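Local coordinates for uncharacterized protein (Bacillus cereus, PDB 5F2H) that is of unknown function but has an alpha/beta-hydrolase fold of the phospholipase/carboxylesterase kind and probably acts as a hydrolase, at residues B[132-143]-B[158-169]; B[241-249]-B[273-282]. All coordinates share one frame; numbering follows the deposited sequence.

Contact 1 of 2, residues B[132-143]-B[158-169]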
# COMPACT_ATOMS: atom_id res chain seq x y z
N LEU B 132 8.63 4.34 3.17
CA LEU B 132 10.01 4.69 2.84
C LEU B 132 11.01 3.89 3.61
O LEU B 132 10.78 3.56 4.76
CB LEU B 132 10.28 6.17 3.12
CG LEU B 132 11.72 6.66 2.89
CD1 LEU B 132 12.23 6.40 1.48
CD2 LEU B 132 11.82 8.15 3.17
N PHE B 133 12.12 3.55 2.96
CA PHE B 133 13.18 2.81 3.60
C PHE B 133 14.48 3.47 3.18
O PHE B 133 14.75 3.63 1.99
CB PHE B 133 13.20 1.37 3.14
CG PHE B 133 14.15 0.51 3.91
CD1 PHE B 133 15.51 0.71 3.81
CD2 PHE B 133 13.69 -0.53 4.68
CE1 PHE B 133 16.40 -0.11 4.49
CE2 PHE B 133 14.56 -1.34 5.37
CZ PHE B 133 15.91 -1.14 5.27
N ILE B 134 15.31 3.86 4.14
CA ILE B 134 16.55 4.50 3.79
C ILE B 134 17.69 3.62 4.23
O ILE B 134 17.78 3.28 5.39
CB ILE B 134 16.68 5.84 4.46
CG1 ILE B 134 15.40 6.63 4.30
CG2 ILE B 134 17.86 6.58 3.88
CD1 ILE B 134 15.46 8.01 4.93
N ALA B 135 18.55 3.24 3.30
CA ALA B 135 19.69 2.41 3.63
C ALA B 135 20.95 3.24 3.52
O ALA B 135 21.09 4.02 2.56
CB ALA B 135 19.78 1.22 2.70
N MSE B 136 21.87 3.05 4.47
CA MSE B 136 23.13 3.79 4.50
C MSE B 136 24.35 2.95 4.26
O MSE B 136 24.73 2.11 5.09
CB MSE B 136 23.36 4.44 5.87
CG MSE B 136 22.18 5.27 6.36
SE MSE B 136 22.19 6.94 5.30
CE MSE B 136 20.39 6.54 4.69
N HIS B 137 25.04 3.22 3.17
CA HIS B 137 26.25 2.50 2.84
C HIS B 137 27.34 2.65 3.89
O HIS B 137 27.29 3.55 4.71
CB HIS B 137 26.79 3.01 1.50
CG HIS B 137 27.30 4.42 1.53
ND1 HIS B 137 28.61 4.74 1.80
CD2 HIS B 137 26.67 5.60 1.27
CE1 HIS B 137 28.78 6.05 1.69
NE2 HIS B 137 27.61 6.59 1.39
N GLY B 138 28.33 1.76 3.81
CA GLY B 138 29.48 1.75 4.71
C GLY B 138 30.61 2.64 4.21
O GLY B 138 30.53 3.22 3.15
N ASP B 139 31.68 2.79 4.97
CA ASP B 139 32.77 3.65 4.50
C ASP B 139 33.39 3.03 3.28
O ASP B 139 33.37 1.81 3.14
CB ASP B 139 33.83 3.89 5.58
CG ASP B 139 33.33 4.81 6.69
OD1 ASP B 139 32.37 5.58 6.42
OD2 ASP B 139 33.93 4.82 7.80
N GLN B 140 33.84 3.90 2.38
CA GLN B 140 34.48 3.48 1.15
C GLN B 140 33.56 2.75 0.19
O GLN B 140 34.01 1.90 -0.61
CB GLN B 140 35.70 2.63 1.47
CG GLN B 140 36.72 3.41 2.26
CD GLN B 140 37.96 2.60 2.49
OE1 GLN B 140 39.04 2.96 2.02
NE2 GLN B 140 37.80 1.45 3.09
N GLU B 141 32.28 3.08 0.26
CA GLU B 141 31.30 2.47 -0.59
C GLU B 141 30.59 3.56 -1.39
O GLU B 141 31.12 4.64 -1.56
CB GLU B 141 30.31 1.63 0.23
CG GLU B 141 30.91 0.43 0.92
CD GLU B 141 29.86 -0.47 1.57
OE1 GLU B 141 28.65 -0.23 1.37
OE2 GLU B 141 30.23 -1.47 2.24
N ASN B 142 29.43 3.22 -1.94
CA ASN B 142 28.64 4.13 -2.73
C ASN B 142 27.31 3.48 -2.96
O ASN B 142 27.01 2.43 -2.38
CB ASN B 142 29.37 4.45 -4.03
CG ASN B 142 29.72 3.22 -4.79
OD1 ASN B 142 28.93 2.29 -4.87
ND2 ASN B 142 30.90 3.22 -5.42
N ILE B 143 26.50 4.08 -3.82
CA ILE B 143 25.18 3.53 -4.10
C ILE B 143 25.20 2.19 -4.86
O ILE B 143 24.36 1.32 -4.61
CB ILE B 143 24.34 4.50 -4.93
CG1 ILE B 143 24.32 5.87 -4.26
CG2 ILE B 143 22.94 3.95 -5.13
CD1 ILE B 143 23.55 6.91 -5.03
N TYR B 158 8.08 -1.00 -0.13
CA TYR B 158 8.86 0.15 0.33
C TYR B 158 9.67 0.84 -0.74
O TYR B 158 10.40 0.19 -1.46
CB TYR B 158 9.87 -0.24 1.43
CG TYR B 158 9.31 -0.38 2.82
CD1 TYR B 158 8.78 -1.59 3.26
CD2 TYR B 158 9.36 0.69 3.73
CE1 TYR B 158 8.28 -1.71 4.54
CE2 TYR B 158 8.86 0.57 5.01
CZ TYR B 158 8.33 -0.63 5.41
OH TYR B 158 7.82 -0.76 6.67
N THR B 159 9.57 2.16 -0.79
CA THR B 159 10.34 2.97 -1.73
C THR B 159 11.72 3.00 -1.11
O THR B 159 11.86 3.30 0.08
CB THR B 159 9.77 4.40 -1.83
OG1 THR B 159 8.45 4.34 -2.37
CG2 THR B 159 10.66 5.28 -2.70
N LEU B 160 12.75 2.70 -1.88
CA LEU B 160 14.11 2.65 -1.34
C LEU B 160 14.94 3.86 -1.69
O LEU B 160 15.18 4.14 -2.86
CB LEU B 160 14.82 1.38 -1.83
CG LEU B 160 16.28 1.11 -1.51
CD1 LEU B 160 16.56 1.12 -0.02
CD2 LEU B 160 16.70 -0.22 -2.13
N ALA B 161 15.41 4.54 -0.67
CA ALA B 161 16.24 5.71 -0.85
C ALA B 161 17.63 5.31 -0.44
O ALA B 161 17.83 4.74 0.63
CB ALA B 161 15.75 6.82 0.05
N LEU B 162 18.60 5.53 -1.31
CA LEU B 162 19.99 5.21 -1.01
C LEU B 162 20.78 6.50 -1.08
O LEU B 162 21.06 6.99 -2.17
CB LEU B 162 20.55 4.17 -1.98
CG LEU B 162 19.88 2.79 -2.01
CD1 LEU B 162 20.52 1.88 -3.05
CD2 LEU B 162 19.92 2.13 -0.65
N PRO B 163 21.13 7.08 0.08
CA PRO B 163 21.90 8.32 0.10
C PRO B 163 23.38 8.06 -0.03
O PRO B 163 23.84 7.00 0.36
CB PRO B 163 21.60 8.91 1.48
CG PRO B 163 20.40 8.17 1.98
CD PRO B 163 20.57 6.80 1.41
N GLN B 164 24.10 9.00 -0.62
CA GLN B 164 25.53 8.86 -0.79
C GLN B 164 26.19 10.07 -0.11
O GLN B 164 25.78 11.23 -0.34
CB GLN B 164 25.90 8.82 -2.26
CG GLN B 164 27.32 8.37 -2.53
CD GLN B 164 27.62 8.32 -4.02
OE1 GLN B 164 27.78 7.25 -4.60
NE2 GLN B 164 27.55 9.47 -4.66
N SER B 165 27.22 9.80 0.69
CA SER B 165 27.91 10.86 1.41
C SER B 165 28.71 11.74 0.47
O SER B 165 29.23 11.29 -0.53
CB SER B 165 28.85 10.28 2.45
OG SER B 165 29.61 11.31 3.08
N SER B 166 28.80 13.00 0.83
CA SER B 166 29.57 13.94 0.04
C SER B 166 31.06 13.82 0.34
O SER B 166 31.88 14.30 -0.42
CB SER B 166 29.13 15.35 0.40
OG SER B 166 29.29 15.56 1.79
N GLN B 167 31.42 13.12 1.42
CA GLN B 167 32.83 12.99 1.82
C GLN B 167 33.52 11.91 0.98
O GLN B 167 33.52 10.73 1.33
CB GLN B 167 32.90 12.67 3.31
CG GLN B 167 32.13 13.64 4.21
CD GLN B 167 31.98 13.11 5.64
OE1 GLN B 167 32.94 12.60 6.24
NE2 GLN B 167 30.77 13.23 6.19
N ILE B 168 34.18 12.36 -0.09
CA ILE B 168 34.89 11.48 -1.03
C ILE B 168 36.35 11.24 -0.61
O ILE B 168 37.05 12.17 -0.25
CB ILE B 168 34.78 12.05 -2.47
CG1 ILE B 168 35.19 11.02 -3.52
CG2 ILE B 168 35.58 13.34 -2.62
CD1 ILE B 168 35.05 11.53 -4.93
N GLN B 169 36.79 9.99 -0.65
CA GLN B 169 38.15 9.60 -0.27
C GLN B 169 39.00 9.18 -1.47
O GLN B 169 40.22 9.23 -1.41
CB GLN B 169 38.06 8.44 0.72
CG GLN B 169 39.40 7.93 1.24
CD GLN B 169 39.24 6.66 2.05
OE1 GLN B 169 38.18 6.41 2.63
NE2 GLN B 169 40.28 5.83 2.06
O HOH W 1 23.38 4.48 0.91

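Contact 2 of 2, residues B[241-249]-B[273-282]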
# COMPACT_ATOMS: atom_id res chain seq x y z
N TRP B 241 26.69 8.12 24.22
CA TRP B 241 25.31 8.37 23.82
C TRP B 241 24.26 7.80 24.76
O TRP B 241 23.08 7.71 24.39
CB TRP B 241 25.01 7.91 22.38
CG TRP B 241 25.87 8.54 21.31
CD1 TRP B 241 26.41 9.80 21.32
CD2 TRP B 241 25.99 8.09 19.96
NE1 TRP B 241 27.02 10.07 20.12
CE2 TRP B 241 26.76 9.05 19.26
CE3 TRP B 241 25.58 6.92 19.28
CZ2 TRP B 241 27.14 8.87 17.92
CZ3 TRP B 241 25.96 6.76 17.95
CH2 TRP B 241 26.73 7.73 17.29
N ASN B 242 24.66 7.45 25.98
CA ASN B 242 23.74 6.90 26.97
C ASN B 242 22.48 7.77 27.18
O ASN B 242 21.37 7.23 27.23
CB ASN B 242 24.45 6.66 28.31
CG ASN B 242 23.55 6.01 29.36
OD1 ASN B 242 22.75 5.12 29.04
ND2 ASN B 242 23.74 6.38 30.62
N GLU B 243 22.65 9.09 27.29
CA GLU B 243 21.49 9.98 27.53
C GLU B 243 20.58 10.00 26.31
O GLU B 243 19.36 9.81 26.42
CB GLU B 243 21.89 11.43 27.92
CG GLU B 243 22.35 12.41 26.82
CD GLU B 243 23.64 12.07 26.11
OE1 GLU B 243 24.23 11.00 26.38
OE2 GLU B 243 24.07 12.89 25.26
N LEU B 244 21.17 10.21 25.14
CA LEU B 244 20.42 10.26 23.90
C LEU B 244 19.65 9.00 23.54
O LEU B 244 18.62 9.07 22.87
CB LEU B 244 21.35 10.67 22.77
CG LEU B 244 21.71 12.15 22.80
CD1 LEU B 244 22.88 12.49 21.91
CD2 LEU B 244 20.50 12.99 22.41
N LEU B 245 20.13 7.85 24.00
CA LEU B 245 19.45 6.58 23.73
C LEU B 245 18.04 6.54 24.36
O LEU B 245 17.25 5.67 24.05
CB LEU B 245 20.31 5.39 24.18
CG LEU B 245 21.58 5.15 23.34
CD1 LEU B 245 22.53 4.15 23.99
CD2 LEU B 245 21.24 4.74 21.92
N GLU B 246 17.76 7.46 25.28
CA GLU B 246 16.44 7.55 25.91
C GLU B 246 15.38 7.72 24.83
O GLU B 246 14.31 7.13 24.90
CB GLU B 246 16.39 8.77 26.84
CG GLU B 246 15.01 9.05 27.43
CD GLU B 246 14.99 10.28 28.33
OE1 GLU B 246 16.07 10.72 28.77
OE2 GLU B 246 13.88 10.80 28.61
N VAL B 247 15.70 8.54 23.84
CA VAL B 247 14.81 8.83 22.74
C VAL B 247 14.14 7.57 22.19
O VAL B 247 13.01 7.62 21.70
CB VAL B 247 15.54 9.58 21.61
CG1 VAL B 247 14.62 9.80 20.42
CG2 VAL B 247 16.07 10.92 22.11
N LEU B 248 14.81 6.43 22.29
CA LEU B 248 14.25 5.18 21.78
C LEU B 248 13.08 4.61 22.60
O LEU B 248 12.25 3.88 22.07
CB LEU B 248 15.36 4.13 21.69
CG LEU B 248 16.57 4.50 20.82
CD1 LEU B 248 17.62 3.41 20.92
CD2 LEU B 248 16.18 4.74 19.37
N GLN B 249 13.01 4.97 23.88
CA GLN B 249 11.94 4.47 24.76
C GLN B 249 10.79 5.44 24.93
O GLN B 249 9.76 5.05 25.48
CB GLN B 249 12.51 4.08 26.14
CG GLN B 249 13.30 5.17 26.85
CD GLN B 249 13.97 4.67 28.11
OE1 GLN B 249 13.61 3.62 28.64
NE2 GLN B 249 14.94 5.43 28.61
N PHE B 273 25.98 -2.10 22.32
CA PHE B 273 24.79 -1.38 21.95
C PHE B 273 23.55 -2.16 22.33
O PHE B 273 22.65 -1.64 22.99
CB PHE B 273 24.85 -1.05 20.47
CG PHE B 273 23.59 -0.43 19.93
CD1 PHE B 273 23.21 0.85 20.30
CD2 PHE B 273 22.86 -1.06 18.94
CE1 PHE B 273 22.07 1.44 19.79
CE2 PHE B 273 21.73 -0.48 18.41
CZ PHE B 273 21.34 0.78 18.83
N VAL B 274 23.52 -3.43 21.96
CA VAL B 274 22.39 -4.30 22.29
C VAL B 274 22.17 -4.35 23.80
O VAL B 274 21.04 -4.49 24.27
CB VAL B 274 22.60 -5.73 21.74
CG1 VAL B 274 21.51 -6.67 22.25
CG2 VAL B 274 22.61 -5.71 20.21
N GLN B 275 23.26 -4.29 24.56
CA GLN B 275 23.19 -4.31 26.03
C GLN B 275 22.39 -3.11 26.54
O GLN B 275 21.51 -3.25 27.39
CB GLN B 275 24.60 -4.31 26.61
CG GLN B 275 24.68 -4.28 28.13
CD GLN B 275 24.01 -5.47 28.80
OE1 GLN B 275 23.48 -6.37 28.15
NE2 GLN B 275 24.03 -5.46 30.13
N VAL B 276 22.68 -1.93 26.00
CA VAL B 276 21.98 -0.72 26.40
C VAL B 276 20.50 -0.84 26.00
O VAL B 276 19.62 -0.46 26.77
CB VAL B 276 22.58 0.54 25.77
CG1 VAL B 276 21.76 1.75 26.16
CG2 VAL B 276 24.04 0.72 26.18
N LEU B 277 20.22 -1.35 24.80
CA LEU B 277 18.83 -1.50 24.35
C LEU B 277 18.04 -2.35 25.33
O LEU B 277 16.84 -2.15 25.49
CB LEU B 277 18.73 -2.13 22.95
CG LEU B 277 19.32 -1.44 21.72
CD1 LEU B 277 18.97 -2.25 20.48
CD2 LEU B 277 18.80 -0.03 21.53
N LYS B 278 18.70 -3.33 25.96
CA LYS B 278 18.06 -4.20 26.95
C LYS B 278 17.90 -3.44 28.30
O LYS B 278 16.84 -3.49 28.94
CB LYS B 278 18.87 -5.49 27.16
CG LYS B 278 18.25 -6.42 28.18
CD LYS B 278 19.08 -7.68 28.44
CE LYS B 278 18.45 -8.51 29.55
NZ LYS B 278 19.19 -9.76 29.88
N ASP B 279 18.95 -2.72 28.69
CA ASP B 279 18.96 -1.92 29.90
C ASP B 279 17.85 -0.87 29.89
O ASP B 279 17.26 -0.58 30.94
CB ASP B 279 20.31 -1.20 30.06
CG ASP B 279 21.48 -2.17 30.25
OD1 ASP B 279 21.25 -3.32 30.68
OD2 ASP B 279 22.64 -1.74 30.03
N LYS B 280 17.58 -0.30 28.72
CA LYS B 280 16.54 0.74 28.56
C LYS B 280 15.23 0.20 28.03
O LYS B 280 14.39 0.96 27.51
CB LYS B 280 17.06 1.88 27.70
CG LYS B 280 18.25 2.50 28.38
CD LYS B 280 18.69 3.83 27.83
CE LYS B 280 19.88 4.30 28.64
NZ LYS B 280 20.20 5.72 28.40
N ASN B 281 15.10 -1.11 28.14
CA ASN B 281 13.93 -1.86 27.72
C ASN B 281 13.32 -1.39 26.39
O ASN B 281 12.14 -1.04 26.32
CB ASN B 281 12.90 -1.82 28.86
CG ASN B 281 11.74 -2.77 28.65
OD1 ASN B 281 11.63 -3.42 27.61
ND2 ASN B 281 10.88 -2.87 29.65
N ILE B 282 14.13 -1.40 25.33
CA ILE B 282 13.68 -0.99 24.00
C ILE B 282 13.34 -2.25 23.23
O ILE B 282 14.19 -3.12 23.07
CB ILE B 282 14.81 -0.27 23.22
CG1 ILE B 282 15.46 0.83 24.07
CG2 ILE B 282 14.26 0.27 21.91
CD1 ILE B 282 14.52 1.95 24.44

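Contact 1 of 2, residues B[132-143]-B[158-169]
Ala-135 CB and Leu-162 CD2, 3.5 Å apart, mark the apolar middle of two neighbouring parallel strands, 132-136 and 158-164, which helix 143-150 joins as a beta-alpha-beta crossover of the alpha/beta-hydrolase fold. On the same face Leu-160 and Phe-133 lie side by side, both side chains pointing the same way; with CG of Leu-160 anti to the backbone N (chi1 176°), its CD1 comes to 4.0 Å from Phe-133 CD1. Leu-132 CD1 rests on Ala-161 CB on the other face. Ile-143, starting the crossover helix, lays CG2 over Leu-162 CD1 at 3.8 Å. The strands zip through three backbone bonds, among them the nearly straight one from Ala-161 N to Phe-133 O, 2.9 Å. The ladder stops at Pro-163, which has no N-H to give; a water takes over, donating to Ala-135 O and Pro-163 O and accepting from His-137 N. Beyond it both imidazole nitrogens of His-137 are used: ND1 donates to Gly-138 O, fixing the ring's rotation, while NE2 accepts weakly from Ser-165 N. At the outer edge the amides of Gln-140 and Gln-169 lie only 10° from parallel, with a weak bond from Gln-169 NE2 to Gln-140 OE1 at 3.1 Å.

Contact 2 of 2, residues B[241-249]-B[273-282]
Lys-280 NZ donates to Asn-242 OD1 at 2.7 Å, the one hydrogen bond between the two segments, though the amine is modelled too close to a neighbour and its place is less sure. The lysine runs extended beyond CG, which carries NZ across to Asn-242. This is the flank of the alpha/beta-hydrolase fold where helix 267-279 meets the helically wound but irregularly bonded residues 242-246 that lead into helix 247-250. Lys-280 N closes the last helical turn on Val-276 O, and a Schellman motif follows: Ile-282 N returns to Leu-277 O at 2.8 Å, Asn-281 N bonds to Lys-278 O, and Asn-281 is the C-prime residue with positive phi. Glu-243 and Glu-246 keep their carboxylates beyond contact distance of NZ, though they probably favour its charge. Deeper in, Leu-245 CD1 meets Val-276 CG1, the two side chains crossing at about a right angle, while CD2 comes to the edge of the Phe-273 ring, 4.0 Å from CE1. Leu-277 CG lies over one face of that ring, offset toward its rim. Leu-219 of helix 209-219 touches both Leu-245 and Leu-248, so the apolar layer continues into the protein. Leu-248 CD1 meets Leu-277 CD2 at 3.7 Å. Past the helix end, chi2 of Ile-282 (-63°) bends CD1 back against the other segment, where it sits 3.6 Å from Leu-248 CB and 3.4 Å from Gln-249 CB.

How the contacts relate
Both contacts belong to one alpha/beta-hydrolase domain, with contact 1 closing along the chain before contact 2 opens. Their centres lie about 25 Å apart and their nearest atoms about 12 Å, so they do not touch. Contact 1 takes in strand 158-164, outermost within this chain, which pairs antiparallel with a strand of the second subunit. Contact 2 sits towards the other end, where Leu-277 and Val-274 reach strand 284-289, and no other chain of the assembly touches it. In strand order, strand 202-207 lies between them; the GxSxG turn after it, around Ser-208, is consistent with a nucleophile elbow. Met-136 of contact 1 touches its residues, while contact 2 packs on Leu-215 and Leu-219 of the following helix 209-219.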